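Local coordinates for phosphate-binding protein (Xanthomonas axonopodis pv. citri, PDB 5UB3) that acts as a periplasmic sensor of the phosphonate-binding-protein family, captured here with chloride bound, and probably signals to a partner diguanylate cyclase, at residues R9-D12 against S16-E19; L43-P46 against Q50-S53. One frame throughout, in Å; residues are numbered along the deposited sequence.

Interaction 1 (R9-D12 against S16-E19); sequences RISD and SHYE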
# COMPACT_ATOMS: atom_id res chain seq x y z
N ARG A 9 6.74 1.74 -8.87
CA ARG A 9 5.99 1.30 -7.73
C ARG A 9 6.24 -0.20 -7.60
O ARG A 9 6.69 -0.88 -8.53
CB ARG A 9 4.46 1.52 -7.88
CG ARG A 9 3.82 0.77 -9.04
CD ARG A 9 2.31 0.73 -8.89
NE ARG A 9 1.89 -0.19 -7.85
CZ ARG A 9 0.63 -0.53 -7.59
NH1 ARG A 9 -0.35 -0.03 -8.32
NH2 ARG A 9 0.35 -1.36 -6.60
N ILE A 10 5.90 -0.70 -6.43
CA ILE A 10 5.85 -2.12 -6.21
C ILE A 10 4.62 -2.62 -6.90
O ILE A 10 3.54 -2.07 -6.68
CB ILE A 10 5.75 -2.42 -4.70
CG1 ILE A 10 6.99 -1.81 -3.95
CG2 ILE A 10 5.65 -3.91 -4.47
CD1 ILE A 10 6.76 -1.74 -2.46
N SER A 11 4.74 -3.67 -7.69
CA SER A 11 3.64 -4.11 -8.45
C SER A 11 3.68 -5.60 -8.60
O SER A 11 4.68 -6.14 -9.00
CB SER A 11 3.70 -3.49 -9.83
OG SER A 11 2.74 -4.08 -10.73
N ASP A 12 2.54 -6.22 -8.39
CA ASP A 12 2.35 -7.64 -8.77
C ASP A 12 1.77 -7.79 -10.18
O ASP A 12 1.37 -8.87 -10.54
CB ASP A 12 1.40 -8.36 -7.79
CG ASP A 12 0.05 -7.61 -7.58
OD1 ASP A 12 -0.28 -6.60 -8.27
OD2 ASP A 12 -0.70 -8.03 -6.66
N SER A 16 -0.35 -4.15 -16.28
CA SER A 16 -1.45 -3.25 -16.00
C SER A 16 -1.03 -1.93 -15.32
O SER A 16 -1.60 -0.87 -15.60
CB SER A 16 -2.50 -4.00 -15.17
OG SER A 16 -2.89 -3.24 -14.05
N HIS A 17 -0.03 -1.96 -14.44
CA HIS A 17 0.29 -0.73 -13.70
C HIS A 17 1.11 0.24 -14.51
O HIS A 17 1.16 1.40 -14.17
CB HIS A 17 0.95 -1.06 -12.36
CG HIS A 17 0.04 -1.85 -11.46
ND1 HIS A 17 -1.13 -1.32 -10.96
CD2 HIS A 17 0.06 -3.14 -11.07
CE1 HIS A 17 -1.76 -2.23 -10.25
NE2 HIS A 17 -1.07 -3.35 -10.32
N TYR A 18 1.80 -0.25 -15.54
CA TYR A 18 2.54 0.62 -16.46
C TYR A 18 1.72 1.80 -16.87
O TYR A 18 2.17 2.94 -16.78
CB TYR A 18 2.94 -0.12 -17.69
CG TYR A 18 3.79 0.71 -18.64
CD1 TYR A 18 5.18 0.75 -18.50
CD2 TYR A 18 3.21 1.43 -19.64
CE1 TYR A 18 5.95 1.53 -19.36
CE2 TYR A 18 3.94 2.24 -20.48
CZ TYR A 18 5.29 2.23 -20.37
OH TYR A 18 5.95 3.00 -21.26
N GLU A 19 0.48 1.52 -17.29
CA GLU A 19 -0.46 2.53 -17.81
C GLU A 19 -0.87 3.58 -16.80
O GLU A 19 -1.33 4.62 -17.15
CB GLU A 19 -1.74 1.84 -18.26
CG GLU A 19 -1.59 0.78 -19.35
CD GLU A 19 -2.89 0.01 -19.52
OE1 GLU A 19 -3.42 -0.55 -18.53
OE2 GLU A 19 -3.42 0.01 -20.64
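His17, in the first turn of helix 14-28, turns its imidazole back toward the loop that leads into that helix, where Arg9 lies across one ring face. The approach is made by one branch of the guanidinium: Arg9 NH1 sits 3.0 Å from His17 ND1 and nearly as close to CE1, so it meets the ring from above, near the rim. The two planes are 46° apart, neither stacked nor perpendicular, and the angle at NH1 is too poor for a hydrogen bond to ND1, which is bonded instead to Gln20 OE1. On the opposite face the neighbouring Ser16 places its OG 4.0 Å above the centre of the His17 ring, so the imidazole is held between a guanidinium and a hydroxyl.

The arginine is held by the carbonyl of the next residue. A bend at chi3 (-74°) folds the chain round so that Arg9 NE donates to Ile10 O at 2.8 Å from above the carbonyl plane, and NH2 adds a weak bond to the same oxygen; NH1 is thereby pointed at the histidine. Asp12 lies at the edge of the ring. Ser11 OG takes its hydrogen bond from Asp13 N, next to the start of the helix, and its approach to the ring is doubtful, whereas Asp12 OD1 stops 3.9 Å short of His17 NE2, a distant polar neighbour with its carboxylate 22° from the ring plane.

Such a strand-loop-helix turn, in which the helix folds back on the loop leaving strand 4-8, is a recurrent element of the alpha/beta lobes of periplasmic binding proteins.

Interaction 2 (L43-P46 against Q50-S53); sequences LMAP and QMSS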
# COMPACT_ATOMS: atom_id res chain seq x y z
N LEU A 43 10.02 1.89 -14.05
CA LEU A 43 10.65 0.67 -13.53
C LEU A 43 9.91 0.29 -12.26
O LEU A 43 10.01 0.95 -11.24
CB LEU A 43 12.13 0.83 -13.24
CG LEU A 43 12.90 -0.43 -12.82
CD1 LEU A 43 12.74 -1.61 -13.78
CD2 LEU A 43 14.35 -0.14 -12.65
N MET A 44 9.19 -0.81 -12.34
CA MET A 44 8.44 -1.30 -11.22
C MET A 44 9.21 -2.47 -10.64
O MET A 44 10.19 -2.93 -11.21
CB MET A 44 7.04 -1.70 -11.69
CG MET A 44 6.16 -0.53 -12.01
SD MET A 44 4.63 -1.05 -12.82
CE MET A 44 5.21 -1.26 -14.50
N ALA A 45 8.82 -2.91 -9.46
CA ALA A 45 9.52 -4.04 -8.86
C ALA A 45 8.51 -4.96 -8.28
O ALA A 45 7.49 -4.51 -7.88
CB ALA A 45 10.52 -3.57 -7.81
N PRO A 46 8.81 -6.26 -8.23
CA PRO A 46 7.80 -7.21 -7.64
C PRO A 46 7.53 -7.06 -6.15
O PRO A 46 6.46 -7.45 -5.68
CB PRO A 46 8.40 -8.62 -7.94
CG PRO A 46 9.81 -8.40 -8.43
CD PRO A 46 10.09 -6.91 -8.58
N GLN A 50 13.11 -5.82 -3.46
CA GLN A 50 13.64 -5.41 -4.77
C GLN A 50 13.58 -3.92 -5.04
O GLN A 50 14.45 -3.36 -5.72
CB GLN A 50 12.94 -6.19 -5.89
CG GLN A 50 13.65 -6.10 -7.25
CD GLN A 50 15.07 -6.65 -7.18
OE1 GLN A 50 15.25 -7.83 -6.98
NE2 GLN A 50 16.08 -5.78 -7.31
N MET A 51 12.47 -3.31 -4.67
CA MET A 51 12.31 -1.89 -4.98
C MET A 51 13.32 -1.10 -4.15
O MET A 51 13.93 -0.14 -4.64
CB MET A 51 10.91 -1.43 -4.65
CG MET A 51 10.74 0.06 -4.95
SD MET A 51 11.16 0.62 -6.61
CE MET A 51 9.61 0.29 -7.43
N SER A 52 13.50 -1.53 -2.89
CA SER A 52 14.54 -0.93 -2.05
C SER A 52 15.90 -1.08 -2.67
O SER A 52 16.67 -0.13 -2.65
CB SER A 52 14.51 -1.43 -0.60
OG SER A 52 15.69 -1.02 0.10
N SER A 53 16.21 -2.24 -3.24
CA SER A 53 17.46 -2.40 -3.97
C SER A 53 17.61 -1.44 -5.16
O SER A 53 18.66 -0.79 -5.31
CB SER A 53 17.59 -3.87 -4.43
OG SER A 53 18.83 -4.04 -5.06
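Pro46 and Gln50 meet through the rim of one ring and the stem of one amide side chain: Pro46 CD lies 3.9 Å from Gln50 CG, the two groups set at a slant. The carboxamide itself takes no part in the contact. With CG anti to the backbone N (chi1 -166°) and a bend at chi2, the glutamine offers its CB and CG to the loop while the amide leads away.

Ala45 fills the middle of the contact. Its methyl points at the helix and rests against backbone as much as side chain, with Ala45 CB 3.7 Å from Met51 N and 3.8 Å from Met51 CB. Beyond it, Met51 curls back: bends at chi2 and chi3 (54° and 85°) bring CE against the loop backbone, 3.9 Å from Ala45 N and equally near Leu43 O. That carbonyl is buried without a polar partner, facing a methyl instead of a donor.

Gln50 N is hydrogen-bonded to Asp47 OD1 near the start of helix 48-56. The loop carrying Ala45 continues from strand 39-42 and lies between two helices: Ala45 faces 48-56, while Met44 leaves the backbone away from 48-56, and its side chain touches Pro14, His17 and Leu21 of helix 14-28. Met51 in turn packs on Leu73 of helix 67-75, and Tyr54, a turn further along its own helix, lies against Leu43 and Ala45.

How the interactions relate
Both contacts illustrate one principle, a loop at the end of a strand packed by the helix that follows it, in two successive strand-loop-helix units whose strands, 4-8 and 39-42, run parallel. The loops are joined directly: Ser11 N to Ala45 O at 2.9 Å and Arg9 O to Ala45 N at 3.1 Å are probable hydrogen bonds, and the Met51 methyl of interaction 2 also packs on Arg9 O. Each contact is partly buried, but their chemistry diverges. Interaction 1 is largely polar, gathering guanidinium, imidazole, hydroxyl and carboxylate; interaction 2 rests on methyl and methylene packing, with buried Ala45 and Met51 inside and Pro46 toward the surface.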